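Local coordinates for protein phosphoribosylaminoimidazole-succinocarboxamide synthase (Saccharomyces cerevisiae, PDB 1OBD) that catalyses the ATP-driven joining of L-aspartate to the carboxylate of CAIR, forming SAICAR in the de novo purine biosynthesis pathway, at residues T4-D9 with D22-D27; H75-A80 with L108-K113; E193-L198 with T216-G221. All blocks are in the same frame, centred on the assembly; numbering follows the deposited sequence.

Contact 1: residues T4-D9 with D22-D27; sequences TKTELD and DIYEVD. With ATP (adenosine-5'-triphosphate), chain B.
Thr6 and Asp22 meet through a single carboxylate oxygen, and the pair illustrates how a loop without regular structure can be fixed to a strand by a few polar atoms. In the conformers modelled here, Asp22 OD1 accepts twice from the same residue: from Thr6 N at 3.0 Å, a nearly straight bond (162°) that arrives almost along the C-O axis, and from the hydroxyl Thr6 OG1 at 2.6 Å, which takes the anti lone pair. This double use depends on the threonine torsion (chi1 58°), which tucks OG1 between backbone N and carbonyl carbon and turns amide and hydroxyl to one acceptor.

The hydroxyl chain then continues. Thr6 OG1 lies in the plane of the Tyr24 ring, at its edge, 2.6 Å from Tyr24 OH. The phenol also meets a water, 2.7 Å from Tyr24 OH, and this water accepts from Leu8 N at 2.9 Å; its further bond to Thr6 O is long and weak. Phenol, threonine and water thus form a small network among buried side chains that supplies the loop backbone with partners.

Apolar contact covers the ring itself. Leu8 CD1 sits over one face, 3.6 Å from the centroid of the Tyr24 ring and only 9° off its normal, a CH-pi contact. Edge and face of one tyrosine are therefore used for different chemistry, and together they would be expected to restrain its rotation.

The other oxygen of Asp22, OD2, forms a salt bridge with Arg38, which also bonds Thr4 O. Strand 21-27 runs between strands 14-17 and 30-35 of the four-stranded antiparallel sheet, with Tyr24 resting on Leu14 and Val34, while helix 96-102 borders the loop, its Tyr98 against Leu8 and its Gln101 against Thr6.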
loop_
_atom_site.group_PDB
_atom_site.type_symbol
_atom_site.label_atom_id
_atom_site.label_comp_id
_atom_site.label_asym_id
_atom_site.label_seq_id
_atom_site.Cartn_x
_atom_site.Cartn_y
_atom_site.Cartn_z
ATOM N N THR A 4 5.442 -17.590 1.233
ATOM C CA THR A 4 4.136 -17.496 0.614
ATOM C C THR A 4 3.008 -17.385 1.620
ATOM O O THR A 4 2.127 -16.512 1.475
ATOM C CB THR A 4 3.978 -18.686 -0.331
ATOM O OG1 THR A 4 3.438 -18.258 -1.588
ATOM C CG2 THR A 4 2.849 -19.557 0.134
ATOM N N LYS A 5 3.046 -18.227 2.648
ATOM C CA LYS A 5 2.011 -18.339 3.667
ATOM C C LYS A 5 2.699 -18.678 4.954
ATOM O O LYS A 5 3.380 -19.690 5.080
ATOM C CB LYS A 5 1.002 -19.454 3.335
ATOM C CG LYS A 5 -0.153 -19.645 4.329
ATOM C CD LYS A 5 -1.063 -20.817 3.900
ATOM C CE LYS A 5 -2.100 -21.138 4.959
ATOM N NZ LYS A 5 -3.194 -22.046 4.470
ATOM N N THR A 6 2.502 -17.832 5.941
ATOM C CA THR A 6 3.105 -18.066 7.235
ATOM C C THR A 6 2.426 -19.189 7.974
ATOM O O THR A 6 1.213 -19.334 7.917
ATOM C CB THR A 6 3.182 -16.827 8.150
ATOM O OG1 THR A 6 1.876 -16.310 8.364
ATOM C CG2 THR A 6 4.082 -15.724 7.506
ATOM N N GLU A 7 3.229 -19.975 8.693
ATOM C CA GLU A 7 2.761 -21.136 9.445
ATOM C C GLU A 7 3.386 -21.064 10.835
ATOM O O GLU A 7 4.515 -21.463 11.064
ATOM C CB GLU A 7 3.156 -22.410 8.695
ATOM C CG GLU A 7 2.499 -22.546 7.308
ATOM C CD GLU A 7 1.020 -22.868 7.351
ATOM O OE1 GLU A 7 0.416 -22.989 6.242
ATOM O OE2 GLU A 7 0.454 -23.023 8.454
ATOM N N LEU A 8 2.643 -20.475 11.772
ATOM C CA LEU A 8 3.158 -20.236 13.139
ATOM C C LEU A 8 2.617 -21.244 14.166
ATOM O O LEU A 8 2.837 -21.110 15.345
ATOM C CB LEU A 8 2.858 -18.818 13.626
ATOM C CG LEU A 8 3.457 -17.704 12.760
ATOM C CD1 LEU A 8 3.312 -16.380 13.540
ATOM C CD2 LEU A 8 4.897 -17.934 12.427
ATOM N N ASP A 9 1.924 -22.277 13.697
ATOM C CA ASP A 9 1.557 -23.412 14.561
ATOM C C ASP A 9 0.793 -22.984 15.822
ATOM O O ASP A 9 0.944 -23.556 16.901
ATOM C CB ASP A 9 2.778 -24.262 14.899
ATOM C CG ASP A 9 3.380 -24.933 13.682
ATOM O OD1 ASP A 9 2.580 -25.379 12.816
ATOM O OD2 ASP A 9 4.637 -25.035 13.507
ATOM N N ASP A 22 -0.279 -11.434 6.345
ATOM C CA ASP A 22 -0.823 -12.258 7.428
ATOM C C ASP A 22 -0.714 -11.430 8.697
ATOM O O ASP A 22 0.366 -10.962 8.995
ATOM C CB ASP A 22 -0.026 -13.594 7.524
ATOM C CG ASP A 22 0.050 -14.384 6.184
ATOM O OD1 ASP A 22 0.789 -15.387 6.140
ATOM O OD2 ASP A 22 -0.603 -14.098 5.158
ATOM N N ILE A 23 -1.804 -11.270 9.418
ATOM C CA ILE A 23 -1.878 -10.443 10.613
ATOM C C ILE A 23 -2.138 -11.325 11.829
ATOM O O ILE A 23 -3.126 -12.059 11.858
ATOM C CB ILE A 23 -3.017 -9.427 10.518
ATOM C CG1 ILE A 23 -2.936 -8.616 9.242
ATOM C CG2 ILE A 23 -3.019 -8.548 11.737
ATOM C CD1 ILE A 23 -3.834 -7.436 9.259
ATOM N N TYR A 24 -1.256 -11.257 12.798
ATOM C CA TYR A 24 -1.363 -12.003 14.044
ATOM C C TYR A 24 -1.578 -11.080 15.256
ATOM O O TYR A 24 -1.130 -9.931 15.262
ATOM C CB TYR A 24 -0.111 -12.853 14.306
ATOM C CG TYR A 24 0.086 -13.940 13.290
ATOM C CD1 TYR A 24 -0.444 -15.182 13.501
ATOM C CD2 TYR A 24 0.767 -13.713 12.109
ATOM C CE1 TYR A 24 -0.309 -16.175 12.588
ATOM C CE2 TYR A 24 0.910 -14.723 11.187
ATOM C CZ TYR A 24 0.373 -15.957 11.419
ATOM O OH TYR A 24 0.503 -16.968 10.478
ATOM N N GLU A 25 -2.203 -11.595 16.300
ATOM C CA GLU A 25 -2.352 -10.858 17.535
ATOM C C GLU A 25 -1.223 -11.196 18.488
ATOM O O GLU A 25 -1.040 -12.369 18.842
ATOM C CB GLU A 25 -3.664 -11.219 18.197
ATOM C CG GLU A 25 -3.942 -10.357 19.428
ATOM C CD GLU A 25 -5.377 -10.515 19.878
ATOM O OE1 GLU A 25 -6.138 -9.538 19.848
ATOM O OE2 GLU A 25 -5.728 -11.652 20.241
ATOM N N VAL A 26 -0.469 -10.196 18.915
ATOM C CA VAL A 26 0.623 -10.391 19.821
ATOM C C VAL A 26 0.144 -10.291 21.273
ATOM O O VAL A 26 0.549 -11.082 22.103
ATOM C CB VAL A 26 1.741 -9.357 19.517
ATOM C CG1 VAL A 26 2.829 -9.367 20.594
ATOM C CG2 VAL A 26 2.294 -9.608 18.131
ATOM N N ASP A 27 -0.690 -9.320 21.564
ATOM C CA ASP A 27 -1.270 -9.186 22.902
ATOM C C ASP A 27 -2.457 -8.267 22.763
ATOM O O ASP A 27 -2.884 -7.919 21.654
ATOM C CB ASP A 27 -0.220 -8.757 23.942
ATOM C CG ASP A 27 0.315 -7.398 23.711
ATOM O OD1 ASP A 27 1.413 -7.150 24.254
ATOM O OD2 ASP A 27 -0.288 -6.533 23.083
HETATM P PG ATP B . -5.925 -6.361 1.324
HETATM O O1G ATP B . -4.814 -7.249 0.874
HETATM O O2G ATP B . -5.404 -5.026 1.896
HETATM O O3G ATP B . -6.856 -6.108 0.131
HETATM P PB ATP B . -6.836 -6.788 3.955
HETATM O O1B ATP B . -7.774 -7.726 4.610
HETATM O O2B ATP B . -7.136 -5.316 4.202
HETATM O O3B ATP B . -6.809 -7.154 2.422
HETATM P PA ATP B . -4.268 -6.245 5.123
HETATM O O1A ATP B . -2.958 -6.862 4.854
HETATM O O2A ATP B . -4.371 -4.827 4.586
HETATM O O3A ATP B . -5.359 -7.162 4.430
HETATM O "O5'" ATP B . -4.609 -6.351 6.672
HETATM C "C5'" ATP B . -4.545 -5.201 7.476
HETATM C "C4'" ATP B . -5.770 -5.171 8.370
HETATM O "O4'" ATP B . -5.452 -4.469 9.544
HETATM C "C3'" ATP B . -6.871 -4.400 7.705
HETATM O "O3'" ATP B . -8.094 -4.922 8.217
HETATM C "C2'" ATP B . -6.578 -2.964 8.148
HETATM O "O2'" ATP B . -7.626 -2.043 8.117
HETATM C "C1'" ATP B . -6.170 -3.233 9.580
HETATM N N9 ATP B . -5.189 -2.358 10.261
HETATM C C8 ATP B . -4.189 -1.687 9.612
HETATM N N7 ATP B . -3.469 -1.083 10.536
HETATM C C5 ATP B . -3.973 -1.297 11.786
HETATM C C6 ATP B . -3.665 -0.918 13.097
HETATM N N6 ATP B . -2.554 -0.322 13.494
HETATM N N1 ATP B . -4.465 -1.360 14.121
HETATM C C2 ATP B . -5.526 -2.180 13.889
HETATM N N3 ATP B . -5.851 -2.562 12.620
HETATM C C4 ATP B . -5.082 -2.125 11.594
HETATM O O HOH W 1 -0.027 -19.574 11.105
#

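Contact 2: residues H75-A80 with L108-K113; sequences HLVDIA and LVHKHK. With AMP (adenosine monophosphate), chain G; ATP (adenosine-5'-triphosphate), chain B.
His75 and His110 together hold the exocyclic amine of ATP, one acceptor coming from each segment: N6 of ATP donates to His75 ND1 at 2.8 Å and to His110 O at 3.0 Å. Both hydrogens of the amine are thereby used. Two residues along, His112 N reaches the adenine N1 of ATP in a longer but straight bond (169°), so carbonyl and amide of 108-113 read the base edge, much as the hinge of a protein kinase does.

The backbones are joined by one antiparallel bridge. Leu76 and Val109 form a non-hydrogen-bonded pair, flanked by His110 N to His75 O at 2.8 Å and Val77 N to Leu108 O at 3.0 Å. Loop 75-80 thus lines one edge strand, 106-110, of the four-stranded antiparallel sheet, whose inner neighbour is strand 30-35. Both segments meet nucleotides: on the side away from ATP, AMP and a water are alternative occupants of one site, since the water joining Val77 O and Leu108 O nearly coincides with AMP N6. In the AMP-bound state Leu108 N would donate to the AMP N1 (173°), and Ile79 CG1 would lie 3.5 Å from N7 of the base.

Each of two imidazoles has a valine methyl over one face, a CH-pi contact. Val109 CG1 stands over the centre of the His75 ring, 3.6 Å from its centroid; chi1 of the histidine, 65°, swings the ring alongside the valine. This is consistent with the ring being held with ND1 toward the adenine amine, and Phe33 and Phe65 also meet it. Val77 CG2 does the same for His110, 3.7 Å from that ring's centroid, but here the side chains cross at about a right angle. At the edge of the His110 ring, in its plane, a water connects NE2 to Asp78 N.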
loop_
_atom_site.group_PDB
_atom_site.type_symbol
_atom_site.label_atom_id
_atom_site.label_comp_id
_atom_site.label_asym_id
_atom_site.label_seq_id
_atom_site.Cartn_x
_atom_site.Cartn_y
_atom_site.Cartn_z
ATOM N N HIS A 75 1.609 3.840 13.622
ATOM C CA HIS A 75 1.281 2.698 14.485
ATOM C C HIS A 75 2.461 1.850 14.902
ATOM O O HIS A 75 2.266 0.886 15.643
ATOM C CB HIS A 75 0.182 1.795 13.851
ATOM C CG HIS A 75 0.577 1.101 12.563
ATOM N ND1 HIS A 75 -0.250 0.181 11.933
ATOM C CD2 HIS A 75 1.693 1.187 11.789
ATOM C CE1 HIS A 75 0.352 -0.270 10.847
ATOM N NE2 HIS A 75 1.526 0.317 10.726
ATOM N N LEU A 76 3.675 2.148 14.441
ATOM C CA LEU A 76 4.781 1.261 14.797
ATOM C C LEU A 76 5.064 1.271 16.285
ATOM O O LEU A 76 5.113 2.321 16.918
ATOM C CB LEU A 76 6.063 1.649 14.089
ATOM C CG LEU A 76 5.994 1.623 12.563
ATOM C CD1 LEU A 76 7.284 2.214 11.934
ATOM C CD2 LEU A 76 5.708 0.247 12.016
ATOM N N VAL A 77 5.281 0.105 16.840
ATOM C CA VAL A 77 5.859 0.019 18.192
ATOM C C VAL A 77 7.327 0.406 18.154
ATOM O O VAL A 77 8.076 -0.095 17.365
ATOM C CB VAL A 77 5.689 -1.429 18.745
ATOM C CG1 VAL A 77 6.382 -1.552 20.103
ATOM C CG2 VAL A 77 4.227 -1.795 18.889
ATOM N N ASP A 78 7.727 1.285 19.069
ATOM C CA ASP A 78 9.126 1.689 19.261
ATOM C C ASP A 78 9.899 0.414 19.738
ATOM O O ASP A 78 9.604 -0.169 20.794
ATOM C CB ASP A 78 9.028 3.085 19.984
ATOM C CG ASP A 78 8.734 4.228 19.021
ATOM O OD1 ASP A 78 8.384 5.318 19.507
ATOM O OD2 ASP A 78 8.840 4.148 17.788
ATOM N N ILE A 79 10.831 -0.043 18.922
ATOM C CA ILE A 79 11.722 -1.137 19.278
ATOM C C ILE A 79 12.945 -0.484 19.945
ATOM O O ILE A 79 13.589 0.395 19.363
ATOM C CB ILE A 79 12.106 -1.955 18.020
ATOM C CG1 ILE A 79 10.829 -2.470 17.346
ATOM C CG2 ILE A 79 13.097 -3.115 18.386
ATOM C CD1 ILE A 79 9.998 -3.285 18.221
ATOM N N ALA A 80 13.240 -0.900 21.165
ATOM C CA ALA A 80 14.284 -0.250 21.963
ATOM C C ALA A 80 15.637 -0.430 21.291
ATOM O O ALA A 80 15.908 -1.400 20.589
ATOM C CB ALA A 80 14.299 -0.807 23.337
ATOM N N LEU A 108 5.768 -4.845 14.045
ATOM C CA LEU A 108 5.073 -4.833 15.307
ATOM C C LEU A 108 4.326 -3.518 15.425
ATOM O O LEU A 108 4.944 -2.445 15.356
ATOM C CB LEU A 108 6.049 -5.022 16.465
ATOM C CG LEU A 108 5.434 -5.343 17.804
ATOM C CD1 LEU A 108 4.863 -6.760 17.776
ATOM C CD2 LEU A 108 6.475 -5.203 18.920
ATOM N N VAL A 109 3.002 -3.591 15.573
ATOM C CA VAL A 109 2.197 -2.379 15.510
ATOM C C VAL A 109 1.203 -2.300 16.660
ATOM O O VAL A 109 0.696 -3.315 17.138
ATOM C CB VAL A 109 1.514 -2.204 14.144
ATOM C CG1 VAL A 109 2.481 -2.288 13.001
ATOM C CG2 VAL A 109 0.383 -3.175 13.943
ATOM N N HIS A 110 0.958 -1.078 17.111
ATOM C CA HIS A 110 -0.079 -0.830 18.086
ATOM C C HIS A 110 -1.441 -0.950 17.433
ATOM O O HIS A 110 -1.678 -0.402 16.333
ATOM C CB HIS A 110 0.059 0.617 18.617
ATOM C CG HIS A 110 1.295 0.874 19.422
ATOM N ND1 HIS A 110 1.503 0.318 20.661
ATOM C CD2 HIS A 110 2.389 1.644 19.168
ATOM C CE1 HIS A 110 2.674 0.718 21.133
ATOM N NE2 HIS A 110 3.235 1.519 20.248
ATOM N N LYS A 111 -2.348 -1.644 18.120
ATOM C CA LYS A 111 -3.754 -1.682 17.769
ATOM C C LYS A 111 -4.334 -0.357 17.977
ATOM O O LYS A 111 -4.253 0.191 19.088
ATOM C CB LYS A 111 -4.517 -2.543 18.743
ATOM C CG LYS A 111 -4.490 -3.894 18.376
ATOM C CD LYS A 111 -5.505 -4.683 19.223
ATOM C CE LYS A 111 -5.186 -6.140 19.170
ATOM N NZ LYS A 111 -5.994 -6.860 20.189
ATOM N N HIS A 112 -4.934 0.182 16.945
ATOM C CA HIS A 112 -5.603 1.432 17.088
ATOM C C HIS A 112 -7.054 1.284 16.701
ATOM O O HIS A 112 -7.444 0.352 15.982
ATOM C CB HIS A 112 -4.909 2.495 16.211
ATOM C CG HIS A 112 -3.701 3.098 16.873
ATOM N ND1 HIS A 112 -3.779 3.966 17.933
ATOM C CD2 HIS A 112 -2.385 2.937 16.626
ATOM C CE1 HIS A 112 -2.568 4.317 18.314
ATOM N NE2 HIS A 112 -1.699 3.717 17.520
ATOM N N LYS A 113 -7.831 2.241 17.169
ATOM C CA LYS A 113 -9.163 2.364 16.625
ATOM C C LYS A 113 -9.088 2.925 15.231
ATOM O O LYS A 113 -8.596 4.014 15.058
ATOM C CB LYS A 113 -10.014 3.251 17.475
ATOM C CG LYS A 113 -11.424 3.381 16.929
ATOM C CD LYS A 113 -12.325 4.124 17.875
ATOM C CE LYS A 113 -12.663 3.341 19.109
ATOM N NZ LYS A 113 -13.819 4.028 19.810
HETATM P P AMP G . 14.638 1.758 14.946
HETATM O O1P AMP G . 15.922 2.483 15.394
HETATM O O2P AMP G . 13.655 2.758 14.477
HETATM O O3P AMP G . 14.050 0.961 16.132
HETATM O "O5'" AMP G . 14.975 0.713 13.764
HETATM C "C5'" AMP G . 15.970 -0.275 13.932
HETATM C "C4'" AMP G . 15.599 -1.563 13.202
HETATM O "O4'" AMP G . 14.430 -2.134 13.768
HETATM C "C3'" AMP G . 15.324 -1.331 11.723
HETATM O "O3'" AMP G . 16.115 -2.191 10.933
HETATM C "C2'" AMP G . 13.842 -1.615 11.543
HETATM O "O2'" AMP G . 13.591 -2.391 10.393
HETATM C "C1'" AMP G . 13.423 -2.368 12.800
HETATM N N9 AMP G . 12.131 -1.940 13.385
HETATM C C8 AMP G . 11.867 -0.726 13.957
HETATM N N7 AMP G . 10.578 -0.696 14.383
HETATM C C5 AMP G . 10.022 -1.887 14.088
HETATM C C6 AMP G . 8.739 -2.350 14.315
HETATM N N6 AMP G . 7.841 -1.582 14.923
HETATM N N1 AMP G . 8.452 -3.650 13.914
HETATM C C2 AMP G . 9.394 -4.432 13.269
HETATM N N3 AMP G . 10.677 -3.961 13.042
HETATM C C4 AMP G . 10.973 -2.688 13.451
HETATM P PG ATP B . -5.925 -6.361 1.324
HETATM O O1G ATP B . -4.814 -7.249 0.874
HETATM O O2G ATP B . -5.404 -5.026 1.896
HETATM O O3G ATP B . -6.856 -6.108 0.131
HETATM P PB ATP B . -6.836 -6.788 3.955
HETATM O O1B ATP B . -7.774 -7.726 4.610
HETATM O O2B ATP B . -7.136 -5.316 4.202
HETATM O O3B ATP B . -6.809 -7.154 2.422
HETATM P PA ATP B . -4.268 -6.245 5.123
HETATM O O1A ATP B . -2.958 -6.862 4.854
HETATM O O2A ATP B . -4.371 -4.827 4.586
HETATM O O3A ATP B . -5.359 -7.162 4.430
HETATM O "O5'" ATP B . -4.609 -6.351 6.672
HETATM C "C5'" ATP B . -4.545 -5.201 7.476
HETATM C "C4'" ATP B . -5.770 -5.171 8.370
HETATM O "O4'" ATP B . -5.452 -4.469 9.544
HETATM C "C3'" ATP B . -6.871 -4.400 7.705
HETATM O "O3'" ATP B . -8.094 -4.922 8.217
HETATM C "C2'" ATP B . -6.578 -2.964 8.148
HETATM O "O2'" ATP B . -7.626 -2.043 8.117
HETATM C "C1'" ATP B . -6.170 -3.233 9.580
HETATM N N9 ATP B . -5.189 -2.358 10.261
HETATM C C8 ATP B . -4.189 -1.687 9.612
HETATM N N7 ATP B . -3.469 -1.083 10.536
HETATM C C5 ATP B . -3.973 -1.297 11.786
HETATM C C6 ATP B . -3.665 -0.918 13.097
HETATM N N6 ATP B . -2.554 -0.322 13.494
HETATM N N1 ATP B . -4.465 -1.360 14.121
HETATM C C2 ATP B . -5.526 -2.180 13.889
HETATM N N3 ATP B . -5.851 -2.562 12.620
HETATM C C4 ATP B . -5.082 -2.125 11.594
HETATM O O HOH W 2 7.599 -1.641 15.174
HETATM O O HOH W 3 5.767 2.666 20.643
#

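Contact 3: residues E193-L198 with T216-G221; sequences ELAVKL and TKFEFG. With ATP (adenosine-5'-triphosphate), chain B.
Ala195 touches both Phe218 and Phe220, the two rings that strand 216-221 presents to helix 193-198. Ala195 CB lies 3.9 Å from Phe218 CD2 and 4.1 Å from Phe220 CE2, and its carbonyl oxygen, Ala195 O, comes closest of all, 3.6 Å from Phe218 CE2. Around it two leucines complete the tight part. Leu194 CD2 touches Phe220 CE1 at 3.8 Å, its torsion (chi1 178°, CG opposite the backbone N) bringing the branch down to the ring. Leu198 bridges the pair, with CB 4.0 Å from Phe218 CZ and CD1 at the edge of the Phe220 ring. Phe218 is held from within its own strand, Thr216 CG2 standing over one face toward the rim.

The opposite side of the helix is loose: Val196 points away from the strand, and the exposed Glu193 and Lys197 end far from it. The strand alternates in the same manner, and Glu219, between the two phenylalanines, turns to the other face of the sheet, where OE2 accepts from the ribose O2' of ATP at 2.6 Å. One strand thus offers an apolar face to a helix and a polar one to the nucleotide.

Helix 185-208 leads into strand 211-223, with segment 193-198 at 134° to segment 216-221. Strand 211-223 runs between strands 113-122 and 228-245 of the mixed sheet, and the helix reaches both, Ala195 resting on Val119 and Val121 and Leu194 on Ile229.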
loop_
_atom_site.group_PDB
_atom_site.type_symbol
_atom_site.label_atom_id
_atom_site.label_comp_id
_atom_site.label_asym_id
_atom_site.label_seq_id
_atom_site.Cartn_x
_atom_site.Cartn_y
_atom_site.Cartn_z
ATOM N N GLU A 193 -7.444 16.412 4.704
ATOM C CA GLU A 193 -6.379 17.414 4.676
ATOM C C GLU A 193 -5.003 16.791 4.936
ATOM O O GLU A 193 -4.029 17.072 4.233
ATOM C CB GLU A 193 -6.712 18.586 5.617
ATOM C CG GLU A 193 -7.935 19.388 5.158
ATOM C CD GLU A 193 -8.329 20.544 6.056
ATOM O OE1 GLU A 193 -7.673 20.746 7.084
ATOM O OE2 GLU A 193 -9.321 21.231 5.714
ATOM N N LEU A 194 -4.930 15.913 5.919
ATOM C CA LEU A 194 -3.675 15.252 6.251
ATOM C C LEU A 194 -3.218 14.375 5.098
ATOM O O LEU A 194 -2.055 14.397 4.691
ATOM C CB LEU A 194 -3.843 14.430 7.512
ATOM C CG LEU A 194 -2.637 13.634 7.957
ATOM C CD1 LEU A 194 -1.460 14.552 8.244
ATOM C CD2 LEU A 194 -3.017 12.800 9.114
ATOM N N ALA A 195 -4.126 13.573 4.566
ATOM C CA ALA A 195 -3.755 12.652 3.494
ATOM C C ALA A 195 -3.209 13.393 2.278
ATOM O O ALA A 195 -2.226 12.961 1.682
ATOM C CB ALA A 195 -4.975 11.793 3.083
ATOM N N VAL A 196 -3.840 14.503 1.910
ATOM C CA VAL A 196 -3.343 15.255 0.777
ATOM C C VAL A 196 -1.916 15.783 1.063
ATOM O O VAL A 196 -1.047 15.740 0.181
ATOM C CB VAL A 196 -4.345 16.355 0.348
ATOM C CG1 VAL A 196 -3.689 17.307 -0.639
ATOM C CG2 VAL A 196 -5.593 15.768 -0.228
ATOM N N LYS A 197 -1.686 16.279 2.277
ATOM C CA LYS A 197 -0.335 16.746 2.656
ATOM C C LYS A 197 0.699 15.618 2.558
ATOM O O LYS A 197 1.798 15.793 1.986
ATOM C CB LYS A 197 -0.393 17.324 4.038
ATOM C CG LYS A 197 0.891 17.811 4.629
ATOM C CD LYS A 197 0.662 18.365 6.047
ATOM C CE LYS A 197 1.976 18.730 6.738
ATOM N NZ LYS A 197 1.749 19.384 8.071
ATOM N N LEU A 198 0.367 14.447 3.105
ATOM C CA LEU A 198 1.313 13.350 3.098
ATOM C C LEU A 198 1.582 12.868 1.673
ATOM O O LEU A 198 2.733 12.659 1.277
ATOM C CB LEU A 198 0.804 12.176 3.939
ATOM C CG LEU A 198 0.521 12.472 5.417
ATOM C CD1 LEU A 198 -0.042 11.238 6.079
ATOM C CD2 LEU A 198 1.690 12.999 6.170
ATOM N N THR A 216 -2.570 6.951 -4.147
ATOM C CA THR A 216 -2.269 6.073 -3.051
ATOM C C THR A 216 -3.486 5.923 -2.151
ATOM O O THR A 216 -4.333 6.811 -2.084
ATOM C CB THR A 216 -1.062 6.575 -2.280
ATOM O OG1 THR A 216 -0.509 5.501 -1.510
ATOM C CG2 THR A 216 -1.380 7.669 -1.258
ATOM N N LYS A 217 -3.549 4.806 -1.434
ATOM C CA LYS A 217 -4.573 4.504 -0.463
ATOM C C LYS A 217 -3.956 4.450 0.910
ATOM O O LYS A 217 -3.133 3.577 1.201
ATOM C CB LYS A 217 -5.241 3.179 -0.791
ATOM C CG LYS A 217 -6.388 2.850 0.096
ATOM C CD LYS A 217 -7.149 1.581 -0.394
ATOM C CE LYS A 217 -6.275 0.347 -0.461
ATOM N NZ LYS A 217 -5.911 -0.096 0.923
ATOM N N PHE A 218 -4.393 5.365 1.750
ATOM C CA PHE A 218 -4.020 5.363 3.149
ATOM C C PHE A 218 -5.152 4.848 4.012
ATOM O O PHE A 218 -6.340 4.985 3.668
ATOM C CB PHE A 218 -3.764 6.786 3.656
ATOM C CG PHE A 218 -2.577 7.521 3.035
ATOM C CD1 PHE A 218 -1.283 7.063 3.165
ATOM C CD2 PHE A 218 -2.759 8.717 2.360
ATOM C CE1 PHE A 218 -0.216 7.788 2.603
ATOM C CE2 PHE A 218 -1.688 9.427 1.825
ATOM C CZ PHE A 218 -0.441 8.981 1.952
ATOM N N GLU A 219 -4.801 4.302 5.172
ATOM C CA GLU A 219 -5.754 4.121 6.231
ATOM C C GLU A 219 -5.206 4.796 7.480
ATOM O O GLU A 219 -3.986 4.842 7.722
ATOM C CB GLU A 219 -6.053 2.651 6.500
ATOM C CG GLU A 219 -6.833 1.955 5.390
ATOM C CD GLU A 219 -7.155 0.509 5.723
ATOM O OE1 GLU A 219 -7.642 -0.210 4.825
ATOM O OE2 GLU A 219 -6.876 0.079 6.871
ATOM N N PHE A 220 -6.127 5.310 8.271
ATOM C CA PHE A 220 -5.832 6.039 9.494
ATOM C C PHE A 220 -6.564 5.465 10.685
ATOM O O PHE A 220 -7.662 4.932 10.549
ATOM C CB PHE A 220 -6.202 7.528 9.343
ATOM C CG PHE A 220 -5.406 8.231 8.297
ATOM C CD1 PHE A 220 -4.150 8.702 8.580
ATOM C CD2 PHE A 220 -5.911 8.415 7.035
ATOM C CE1 PHE A 220 -3.417 9.354 7.641
ATOM C CE2 PHE A 220 -5.181 9.049 6.069
ATOM C CZ PHE A 220 -3.928 9.538 6.377
ATOM N N GLY A 221 -5.961 5.619 11.859
ATOM C CA GLY A 221 -6.619 5.406 13.116
ATOM C C GLY A 221 -6.753 6.712 13.856
ATOM O O GLY A 221 -6.277 7.745 13.409
HETATM P PG ATP B . -5.925 -6.361 1.324
HETATM O O1G ATP B . -4.814 -7.249 0.874
HETATM O O2G ATP B . -5.404 -5.026 1.896
HETATM O O3G ATP B . -6.856 -6.108 0.131
HETATM P PB ATP B . -6.836 -6.788 3.955
HETATM O O1B ATP B . -7.774 -7.726 4.610
HETATM O O2B ATP B . -7.136 -5.316 4.202
HETATM O O3B ATP B . -6.809 -7.154 2.422
HETATM P PA ATP B . -4.268 -6.245 5.123
HETATM O O1A ATP B . -2.958 -6.862 4.854
HETATM O O2A ATP B . -4.371 -4.827 4.586
HETATM O O3A ATP B . -5.359 -7.162 4.430
HETATM O "O5'" ATP B . -4.609 -6.351 6.672
HETATM C "C5'" ATP B . -4.545 -5.201 7.476
HETATM C "C4'" ATP B . -5.770 -5.171 8.370
HETATM O "O4'" ATP B . -5.452 -4.469 9.544
HETATM C "C3'" ATP B . -6.871 -4.400 7.705
HETATM O "O3'" ATP B . -8.094 -4.922 8.217
HETATM C "C2'" ATP B . -6.578 -2.964 8.148
HETATM O "O2'" ATP B . -7.626 -2.043 8.117
HETATM C "C1'" ATP B . -6.170 -3.233 9.580
HETATM N N9 ATP B . -5.189 -2.358 10.261
HETATM C C8 ATP B . -4.189 -1.687 9.612
HETATM N N7 ATP B . -3.469 -1.083 10.536
HETATM C C5 ATP B . -3.973 -1.297 11.786
HETATM C C6 ATP B . -3.665 -0.918 13.097
HETATM N N6 ATP B . -2.554 -0.322 13.494
HETATM N N1 ATP B . -4.465 -1.360 14.121
HETATM C C2 ATP B . -5.526 -2.180 13.889
HETATM N N3 ATP B . -5.851 -2.562 12.620
HETATM C C4 ATP B . -5.082 -2.125 11.594
#

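Overall arrangement
Contacts 1 and 2 serve the same four-stranded antiparallel sheet, one gripping strand 21-27 from a loop and the other lining one edge strand of the sheet, 106-110; a salt bridge from Glu25 to Lys111 joins them directly. Contact 3 belongs to the mixed sheet and does not touch either. Contacts 1 and 3 are buried, whereas contact 2 is only partly so. Their chemistry follows: buried hydroxyls and a shared carboxylate in contact 1, backbone pairing with adenine recognition in contact 2, and mainly hydrocarbon, with one backbone carbonyl against a ring, in contact 3. ATP lies between the sheets, its base read by contact 2 and its ribose by Glu219.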